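Local structure of amyloid-like protein 1 (Homo sapiens, 3Q7G) at residues A[32-37]-A[87-92]; A[146-151]-A[171-176]. The protein belongs to the amyloid precursor protein family and, through its helical E2 domain, binds highly sulfated sugars, which probably stand in for heparan sulfate. All coordinates share one frame; numbering follows the deposited sequence.

Contact 1. Residues A[32-37]-A[87-92]. With YYJ (1,3,4,6-tetra-O-sulfo-beta-D-fructofuranose), chain D.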
loop_
_atom_site.group_PDB
_atom_site.type_symbol
_atom_site.label_atom_id
_atom_site.label_comp_id
_atom_site.label_asym_id
_atom_site.label_seq_id
_atom_site.Cartn_x
_atom_site.Cartn_y
_atom_site.Cartn_z
ATOM N N ARG A 32 1.588 11.527 -0.215
ATOM C CA ARG A 32 0.755 12.633 0.243
ATOM C C ARG A 32 -0.366 12.921 -0.769
ATOM O O ARG A 32 -1.517 13.106 -0.382
ATOM C CB ARG A 32 1.608 13.880 0.475
ATOM C CG ARG A 32 0.874 14.998 1.205
ATOM C CD ARG A 32 0.253 14.495 2.515
ATOM N NE ARG A 32 -1.207 14.624 2.521
ATOM C CZ ARG A 32 -2.011 14.093 3.441
ATOM N NH1 ARG A 32 -1.499 13.384 4.441
ATOM N NH2 ARG A 32 -3.329 14.275 3.363
ATOM N N ALA A 33 -0.041 12.913 -2.059
ATOM C CA ALA A 33 -1.037 13.169 -3.105
ATOM C C ALA A 33 -2.136 12.105 -3.096
ATOM O O ALA A 33 -3.324 12.405 -3.267
ATOM C CB ALA A 33 -0.358 13.205 -4.472
ATOM N N LYS A 34 -1.727 10.859 -2.897
ATOM C CA LYS A 34 -2.675 9.756 -2.847
ATOM C C LYS A 34 -3.607 9.943 -1.637
ATOM O O LYS A 34 -4.806 9.696 -1.724
ATOM C CB LYS A 34 -1.917 8.430 -2.754
ATOM C CG LYS A 34 -2.709 7.219 -3.200
ATOM C CD LYS A 34 -1.800 6.021 -3.528
ATOM C CE LYS A 34 -1.181 5.370 -2.283
ATOM N NZ LYS A 34 -2.177 4.692 -1.378
ATOM N N MET A 35 -3.054 10.405 -0.520
ATOM C CA MET A 35 -3.847 10.619 0.689
ATOM C C MET A 35 -4.838 11.776 0.569
ATOM O O MET A 35 -5.968 11.674 1.063
ATOM C CB MET A 35 -2.923 10.860 1.883
ATOM N N ASP A 36 -4.416 12.875 -0.054
ATOM C CA ASP A 36 -5.309 14.012 -0.230
ATOM C C ASP A 36 -6.463 13.588 -1.126
ATOM O O ASP A 36 -7.607 13.928 -0.859
ATOM C CB ASP A 36 -4.579 15.211 -0.846
ATOM C CG ASP A 36 -3.617 15.866 0.122
ATOM O OD1 ASP A 36 -4.005 16.138 1.281
ATOM O OD2 ASP A 36 -2.468 16.125 -0.270
ATOM N N LEU A 37 -6.160 12.831 -2.182
ATOM C CA LEU A 37 -7.203 12.350 -3.078
ATOM C C LEU A 37 -8.150 11.374 -2.350
ATOM O O LEU A 37 -9.362 11.382 -2.582
ATOM C CB LEU A 37 -6.590 11.680 -4.305
ATOM C CG LEU A 37 -5.989 12.623 -5.362
ATOM C CD1 LEU A 37 -5.599 11.852 -6.624
ATOM C CD2 LEU A 37 -7.024 13.680 -5.720
ATOM N N GLY A 87 -9.957 6.430 -12.701
ATOM C CA GLY A 87 -9.134 7.099 -13.694
ATOM C C GLY A 87 -8.074 7.979 -13.063
ATOM O O GLY A 87 -6.928 8.002 -13.498
ATOM N N GLU A 88 -8.474 8.712 -12.036
ATOM C CA GLU A 88 -7.589 9.596 -11.308
ATOM C C GLU A 88 -6.458 8.797 -10.671
ATOM O O GLU A 88 -5.315 9.243 -10.646
ATOM C CB GLU A 88 -8.396 10.324 -10.246
ATOM C CG GLU A 88 -7.670 11.371 -9.466
ATOM C CD GLU A 88 -8.591 12.020 -8.450
ATOM O OE1 GLU A 88 -9.136 11.285 -7.590
ATOM O OE2 GLU A 88 -8.773 13.262 -8.522
ATOM N N ARG A 89 -6.769 7.605 -10.173
ATOM C CA ARG A 89 -5.745 6.765 -9.549
ATOM C C ARG A 89 -4.740 6.256 -10.597
ATOM O O ARG A 89 -3.539 6.224 -10.341
ATOM C CB ARG A 89 -6.390 5.582 -8.831
ATOM C CG ARG A 89 -5.422 4.511 -8.347
ATOM C CD ARG A 89 -4.377 5.074 -7.386
ATOM N NE ARG A 89 -4.956 5.600 -6.146
ATOM C CZ ARG A 89 -5.256 4.864 -5.074
ATOM N NH1 ARG A 89 -5.032 3.556 -5.077
ATOM N NH2 ARG A 89 -5.777 5.439 -3.999
ATOM N N GLN A 90 -5.243 5.869 -11.767
ATOM C CA GLN A 90 -4.395 5.379 -12.850
ATOM C C GLN A 90 -3.427 6.476 -13.303
ATOM O O GLN A 90 -2.256 6.215 -13.570
ATOM C CB GLN A 90 -5.255 4.895 -14.017
ATOM C CG GLN A 90 -5.994 3.600 -13.729
ATOM C CD GLN A 90 -6.786 3.104 -14.918
ATOM O OE1 GLN A 90 -7.681 3.794 -15.415
ATOM N NE2 GLN A 90 -6.459 1.900 -15.385
ATOM N N ARG A 91 -3.921 7.708 -13.359
ATOM C CA ARG A 91 -3.099 8.840 -13.761
ATOM C C ARG A 91 -2.027 9.124 -12.710
ATOM O O ARG A 91 -0.903 9.475 -13.050
ATOM C CB ARG A 91 -3.970 10.081 -13.973
ATOM C CG ARG A 91 -3.192 11.344 -14.299
ATOM C CD ARG A 91 -4.082 12.399 -14.937
ATOM N NE ARG A 91 -5.337 12.568 -14.209
ATOM C CZ ARG A 91 -6.529 12.196 -14.667
ATOM N NH1 ARG A 91 -6.633 11.632 -15.865
ATOM N NH2 ARG A 91 -7.618 12.381 -13.924
ATOM N N LEU A 92 -2.358 8.967 -11.434
ATOM C CA LEU A 92 -1.371 9.222 -10.392
ATOM C C LEU A 92 -0.264 8.164 -10.456
ATOM O O LEU A 92 0.928 8.474 -10.364
ATOM C CB LEU A 92 -2.030 9.185 -9.013
ATOM C CG LEU A 92 -1.211 9.702 -7.833
ATOM C CD1 LEU A 92 -1.078 11.211 -7.972
ATOM C CD2 LEU A 92 -1.892 9.363 -6.510
HETATM C C1 YYJ D . -1.995 -1.801 -2.972
HETATM C C2 YYJ D . -1.324 -0.958 -4.063
HETATM C C3 YYJ D . -2.166 0.237 -4.515
HETATM C C4 YYJ D . -1.433 0.441 -5.844
HETATM C C5 YYJ D . -1.636 -0.980 -6.371
HETATM C C6 YYJ D . -0.783 -1.316 -7.597
HETATM O O1 YYJ D . -3.157 -2.446 -3.501
HETATM O O1S1 YYJ D . -4.148 -2.603 -1.321
HETATM O O1S3 YYJ D . -4.071 0.305 -2.886
HETATM O O1S4 YYJ D . -3.199 2.294 -8.491
HETATM O O1S6 YYJ D . 1.260 -3.172 -8.512
HETATM O O2 YYJ D . -0.076 -0.389 -3.660
HETATM O O2S1 YYJ D . -5.366 -3.335 -3.314
HETATM O O2S3 YYJ D . -2.543 1.345 -1.266
HETATM O O2S4 YYJ D . -3.025 -0.097 -8.080
HETATM O O2S6 YYJ D . -0.494 -4.821 -8.887
HETATM O O3 YYJ D . -2.014 1.323 -3.595
HETATM O O3S1 YYJ D . -3.441 -4.618 -2.520
HETATM O O3S3 YYJ D . -3.793 2.738 -2.827
HETATM O O3S4 YYJ D . -4.327 1.320 -6.555
HETATM O O3S6 YYJ D . -0.350 -2.851 -10.313
HETATM O O4 YYJ D . -1.936 1.516 -6.642
HETATM O O5 YYJ D . -1.164 -1.751 -5.252
HETATM O O6 YYJ D . -1.039 -2.663 -8.007
HETATM S S1 YYJ D . -4.012 -3.239 -2.672
HETATM S S3 YYJ D . -3.090 1.422 -2.662
HETATM S S4 YYJ D . -3.103 1.247 -7.419
HETATM S S6 YYJ D . -0.170 -3.355 -8.914
HETATM O O HOH W 1 -6.078 8.054 -3.546
#
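L92, E88 and R89 face A33, K34 and L37 across a pair of antiparallel helices, the coiled-coil hairpin of the E2 domain made by helices 26-57 and 64-119. The short axes run 11.3 Å apart at 172°, and the contact illustrates how one helix pair can carry an apolar seam on one flank and an anion site on the other.

The seam is built by leucines. L92 divides its methyls between two neighbours, CD1 toward A33 CB and CD2 against K34, 3.8 Å from K34 CA. One turn away, L37 and E88 come from opposite directions, and L37 lays both methyls against the end of the glutamate arm, its CD1 3.5 Å from E88 CG. R41, on the same helix as L37, takes E88 OE1 in a salt bridge.

On the charged flank, K34 and R89 meet the sulfates of the fructosyl group. R89 is folded back on itself at chi2 (58°) and chi3 (63°), which brings its guanidinium up beside K34. There K34 CD covers one face, 3.9 Å above the plane and over its centre. Both cations then converge on the sugar: K34 NZ holds O3S3 at 2.9 Å, an oxygen to which R89 NH1 adds a weak bond, while NH1 reaches O3S4, in the guanidinium plane, at 2.8 Å. The sulfates' negative charge is likely to offset the closeness of lysine and arginine. H153 of the second subunit also bonds this sugar, and A156 of that subunit packs on R89. Were R89 an alanine, O3S4 would be likely to lose its partner on this segment and the K34 methylenes the flat group they rest on. R89 NH2 donates to a water at 2.7 Å, and that water donates in turn to K34 O at 2.8 Å.

Contact 2. Residues A[146-151]-A[171-176]. With GU4 (2,3,4,6-tetra-O-sulfonato-alpha-D-glucopyranose), chain C; GU4 (2,3,4,6-tetra-O-sulfonato-alpha-D-glucopyranose), chain B.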
loop_
_atom_site.group_PDB
_atom_site.type_symbol
_atom_site.label_atom_id
_atom_site.label_comp_id
_atom_site.label_asym_id
_atom_site.label_seq_id
_atom_site.Cartn_x
_atom_site.Cartn_y
_atom_site.Cartn_z
ATOM N N HIS A 146 13.632 -2.956 -7.231
ATOM C CA HIS A 146 12.408 -2.403 -7.797
ATOM C C HIS A 146 11.789 -3.376 -8.776
ATOM O O HIS A 146 10.564 -3.488 -8.881
ATOM C CB HIS A 146 12.704 -1.105 -8.534
ATOM C CG HIS A 146 12.247 0.116 -7.808
ATOM N ND1 HIS A 146 11.005 0.679 -8.016
ATOM C CD2 HIS A 146 12.849 0.861 -6.851
ATOM C CE1 HIS A 146 10.862 1.717 -7.212
ATOM N NE2 HIS A 146 11.965 1.849 -6.494
ATOM N N THR A 147 12.638 -4.058 -9.524
ATOM C CA THR A 147 12.150 -5.032 -10.484
ATOM C C THR A 147 11.503 -6.174 -9.720
ATOM O O THR A 147 10.380 -6.570 -10.002
ATOM C CB THR A 147 13.296 -5.595 -11.316
ATOM O OG1 THR A 147 13.942 -4.531 -12.027
ATOM C CG2 THR A 147 12.754 -6.625 -12.286
ATOM N N LEU A 148 12.223 -6.686 -8.735
ATOM C CA LEU A 148 11.714 -7.781 -7.926
ATOM C C LEU A 148 10.448 -7.386 -7.180
ATOM O O LEU A 148 9.408 -8.047 -7.302
ATOM C CB LEU A 148 12.784 -8.211 -6.934
ATOM C CG LEU A 148 14.062 -8.684 -7.634
ATOM C CD1 LEU A 148 15.216 -8.692 -6.647
ATOM C CD2 LEU A 148 13.824 -10.077 -8.208
ATOM N N ARG A 149 10.523 -6.303 -6.413
ATOM C CA ARG A 149 9.376 -5.855 -5.639
ATOM C C ARG A 149 8.124 -5.703 -6.508
ATOM O O ARG A 149 7.034 -6.142 -6.121
ATOM C CB ARG A 149 9.690 -4.528 -4.917
ATOM C CG ARG A 149 8.807 -4.288 -3.685
ATOM C CD ARG A 149 9.183 -3.007 -2.935
ATOM N NE ARG A 149 10.558 -3.029 -2.449
ATOM C CZ ARG A 149 11.531 -2.256 -2.921
ATOM N NH1 ARG A 149 11.276 -1.396 -3.887
ATOM N NH2 ARG A 149 12.759 -2.344 -2.438
ATOM N N HIS A 150 8.278 -5.112 -7.687
ATOM C CA HIS A 150 7.135 -4.915 -8.568
ATOM C C HIS A 150 6.556 -6.253 -9.015
ATOM O O HIS A 150 5.368 -6.530 -8.802
ATOM C CB HIS A 150 7.547 -4.097 -9.788
ATOM C CG HIS A 150 6.485 -4.014 -10.842
ATOM N ND1 HIS A 150 5.163 -3.743 -10.553
ATOM C CD2 HIS A 150 6.551 -4.156 -12.188
ATOM C CE1 HIS A 150 4.461 -3.720 -11.672
ATOM N NE2 HIS A 150 5.279 -3.966 -12.679
ATOM N N TYR A 151 7.396 -7.080 -9.634
ATOM C CA TYR A 151 6.969 -8.403 -10.072
ATOM C C TYR A 151 6.313 -9.084 -8.881
ATOM O O TYR A 151 5.272 -9.730 -8.992
ATOM C CB TYR A 151 8.210 -9.191 -10.531
ATOM C CG TYR A 151 7.991 -10.674 -10.718
ATOM C CD1 TYR A 151 6.927 -11.151 -11.476
ATOM C CD2 TYR A 151 8.891 -11.592 -10.186
ATOM C CE1 TYR A 151 6.773 -12.514 -11.703
ATOM C CE2 TYR A 151 8.748 -12.969 -10.409
ATOM C CZ TYR A 151 7.684 -13.415 -11.169
ATOM O OH TYR A 151 7.514 -14.756 -11.427
ATOM N N THR A 171 14.857 -11.397 -18.049
ATOM C CA THR A 171 15.731 -10.691 -18.998
ATOM C C THR A 171 16.275 -9.416 -18.351
ATOM O O THR A 171 17.480 -9.139 -18.395
ATOM C CB THR A 171 14.967 -10.257 -20.281
ATOM O OG1 THR A 171 14.384 -11.398 -20.930
ATOM C CG2 THR A 171 15.909 -9.562 -21.260
ATOM N N HIS A 172 15.375 -8.633 -17.761
ATOM C CA HIS A 172 15.727 -7.365 -17.126
ATOM C C HIS A 172 16.791 -7.544 -16.043
ATOM O O HIS A 172 17.748 -6.779 -15.989
ATOM C CB HIS A 172 14.457 -6.704 -16.539
ATOM C CG HIS A 172 14.661 -5.293 -16.065
ATOM N ND1 HIS A 172 13.643 -4.539 -15.516
ATOM C CD2 HIS A 172 15.760 -4.497 -16.058
ATOM C CE1 HIS A 172 14.109 -3.345 -15.191
ATOM N NE2 HIS A 172 15.390 -3.294 -15.510
ATOM N N LEU A 173 16.635 -8.555 -15.191
ATOM C CA LEU A 173 17.606 -8.794 -14.129
ATOM C C LEU A 173 18.967 -9.168 -14.735
ATOM O O LEU A 173 20.010 -8.786 -14.213
ATOM C CB LEU A 173 17.099 -9.886 -13.167
ATOM C CG LEU A 173 15.827 -9.470 -12.385
ATOM C CD1 LEU A 173 15.188 -10.658 -11.630
ATOM C CD2 LEU A 173 16.199 -8.382 -11.419
ATOM N N GLN A 174 18.972 -9.909 -15.835
ATOM C CA GLN A 174 20.245 -10.252 -16.470
ATOM C C GLN A 174 20.928 -8.991 -17.027
ATOM O O GLN A 174 22.146 -8.842 -16.918
ATOM C CB GLN A 174 20.040 -11.258 -17.602
ATOM C CG GLN A 174 19.966 -12.692 -17.159
ATOM C CD GLN A 174 19.956 -13.646 -18.341
ATOM O OE1 GLN A 174 19.017 -13.642 -19.151
ATOM N NE2 GLN A 174 21.008 -14.465 -18.457
ATOM N N VAL A 175 20.142 -8.099 -17.635
ATOM C CA VAL A 175 20.690 -6.852 -18.182
ATOM C C VAL A 175 21.458 -6.139 -17.061
ATOM O O VAL A 175 22.615 -5.765 -17.221
ATOM C CB VAL A 175 19.552 -5.914 -18.731
ATOM C CG1 VAL A 175 20.090 -4.509 -19.007
ATOM C CG2 VAL A 175 18.964 -6.506 -20.001
ATOM N N ILE A 176 20.809 -5.986 -15.913
ATOM C CA ILE A 176 21.432 -5.327 -14.777
ATOM C C ILE A 176 22.737 -6.006 -14.363
ATOM O O ILE A 176 23.777 -5.349 -14.244
ATOM C CB ILE A 176 20.489 -5.288 -13.545
ATOM C CG1 ILE A 176 19.273 -4.398 -13.836
ATOM C CG2 ILE A 176 21.247 -4.800 -12.330
ATOM C CD1 ILE A 176 18.212 -4.408 -12.732
HETATM C C1 GU4 C . 14.370 3.372 -2.014
HETATM O O5 GU4 C . 15.378 4.381 -1.840
HETATM C C5 GU4 C . 15.906 4.480 -0.506
HETATM C C6 GU4 C . 17.171 5.310 -0.722
HETATM O O6 GU4 C . 18.027 4.579 -1.607
HETATM S S6 GU4 C . 19.043 5.216 -2.389
HETATM O O22 GU4 C . 18.695 6.662 -2.167
HETATM O O23 GU4 C . 20.410 5.210 -1.744
HETATM O O21 GU4 C . 18.945 5.157 -3.873
HETATM C C4 GU4 C . 16.412 3.155 0.079
HETATM O O4 GU4 C . 16.549 3.323 1.494
HETATM S S4 GU4 C . 17.846 2.957 1.981
HETATM O O25 GU4 C . 18.337 1.753 1.230
HETATM O O26 GU4 C . 18.789 4.108 1.791
HETATM O O24 GU4 C . 17.766 2.634 3.441
HETATM C C3 GU4 C . 15.450 2.000 -0.207
HETATM O O3 GU4 C . 16.143 0.776 0.052
HETATM S S3 GU4 C . 15.382 -0.044 0.945
HETATM O O28 GU4 C . 14.052 -0.347 0.326
HETATM O O29 GU4 C . 15.177 0.677 2.246
HETATM O O27 GU4 C . 16.118 -1.322 1.219
HETATM C C2 GU4 C . 15.011 2.029 -1.677
HETATM O O2 GU4 C . 14.064 0.989 -1.937
HETATM S S2 GU4 C . 14.307 0.441 -3.239
HETATM O O11 GU4 C . 14.744 -0.992 -3.110
HETATM O O12 GU4 C . 13.035 0.494 -4.045
HETATM O O10 GU4 C . 15.350 1.230 -3.941
HETATM C C1 GU4 B . 1.026 -1.283 -3.434
HETATM O O5 GU4 B . 1.807 -1.407 -4.637
HETATM C C5 GU4 B . 2.306 -0.164 -5.163
HETATM C C6 GU4 B . 3.184 -0.484 -6.373
HETATM O O6 GU4 B . 3.537 -1.869 -6.331
HETATM S S6 GU4 B . 4.775 -2.343 -6.856
HETATM O O22 GU4 B . 5.059 -1.384 -7.967
HETATM O O23 GU4 B . 5.963 -2.047 -5.961
HETATM O O21 GU4 B . 4.786 -3.622 -7.617
HETATM C C4 GU4 B . 3.134 0.611 -4.131
HETATM O O4 GU4 B . 3.451 1.909 -4.648
HETATM S S4 GU4 B . 4.854 2.192 -4.582
HETATM O O25 GU4 B . 5.632 0.966 -4.955
HETATM O O26 GU4 B . 5.184 3.301 -5.540
HETATM O O24 GU4 B . 5.236 2.618 -3.197
HETATM C C3 GU4 B . 2.313 0.768 -2.852
HETATM O O3 GU4 B . 3.073 1.457 -1.855
HETATM S S3 GU4 B . 2.595 2.797 -1.694
HETATM O O28 GU4 B . 1.634 3.147 -2.789
HETATM O O29 GU4 B . 3.757 3.745 -1.740
HETATM O O27 GU4 B . 1.903 2.917 -0.367
HETATM C C2 GU4 B . 1.879 -0.614 -2.354
HETATM O O2 GU4 B . 1.099 -0.459 -1.166
HETATM S S2 GU4 B . 1.382 -1.534 -0.267
HETATM O O11 GU4 B . 2.833 -1.510 0.105
HETATM O O12 GU4 B . 0.547 -1.381 0.970
HETATM O O10 GU4 B . 1.057 -2.840 -0.933
#
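T147 sets its hydroxyl over one face of the H172 imidazole, with OG1 3.4 Å from H172 CE1. The two side chains are tied together indirectly, through a single residue one turn before T147: E143 accepts from the threonine hydroxyl with its backbone O and from H172 NE2 with its carboxylate. A first torsion of -60° turns OG1 back beside its own backbone N, where that carbonyl can be met, and sends CG2 out alongside L173.

Apolar contacts lie beside this pair. The T147 and L173 side chains slide past each other in opposite directions, CG2 of T147 4.0 Å from CD2 of L173, while L148 crosses L173 at about a right angle, its CD2 3.7 Å from L173 CD1. These residues join segments 146-151 and 171-176, their short axes 10.8 Å apart and antiparallel at 168°, of helices 126-157 and 159-184, two members of the helical bundle in the second half of the E2 domain; H146 reaches the third, helix 64-119, by touching V100 and I104. The second subunit closes over the leucines, its I45 packing on L148 and its M49 on L173.

Away from this seam, R149 NH2 approaches O11 of the chain C glucosyl group at the guanidinium edge, but the modelled 2.5 Å is doubtfully short. H150 ND1 points at O21 of the chain B group, an oxygen whose modelled position is doubtful.

Contacts 1 and 2 show how a ligand can run from one packing site to the flank of another: their centres lie 26 Å apart and their nearest atoms about 12 Å. The fructosyl group held at contact 1 is joined, through its O2, to C1 of the chain B glucosyl group beside segment 146-151, so one sulfated disaccharide extends from the 32-37/87-92 pair toward the 146-151/171-176 pair. Helix 64-119 provides a protein route as well, carrying 87-92 and, farther along, the residues that H146 touches. Both contacts also border the second subunit, and a glucosyl group is bonded by K34 of that subunit, placing the sulfated sugars at the dimer interface.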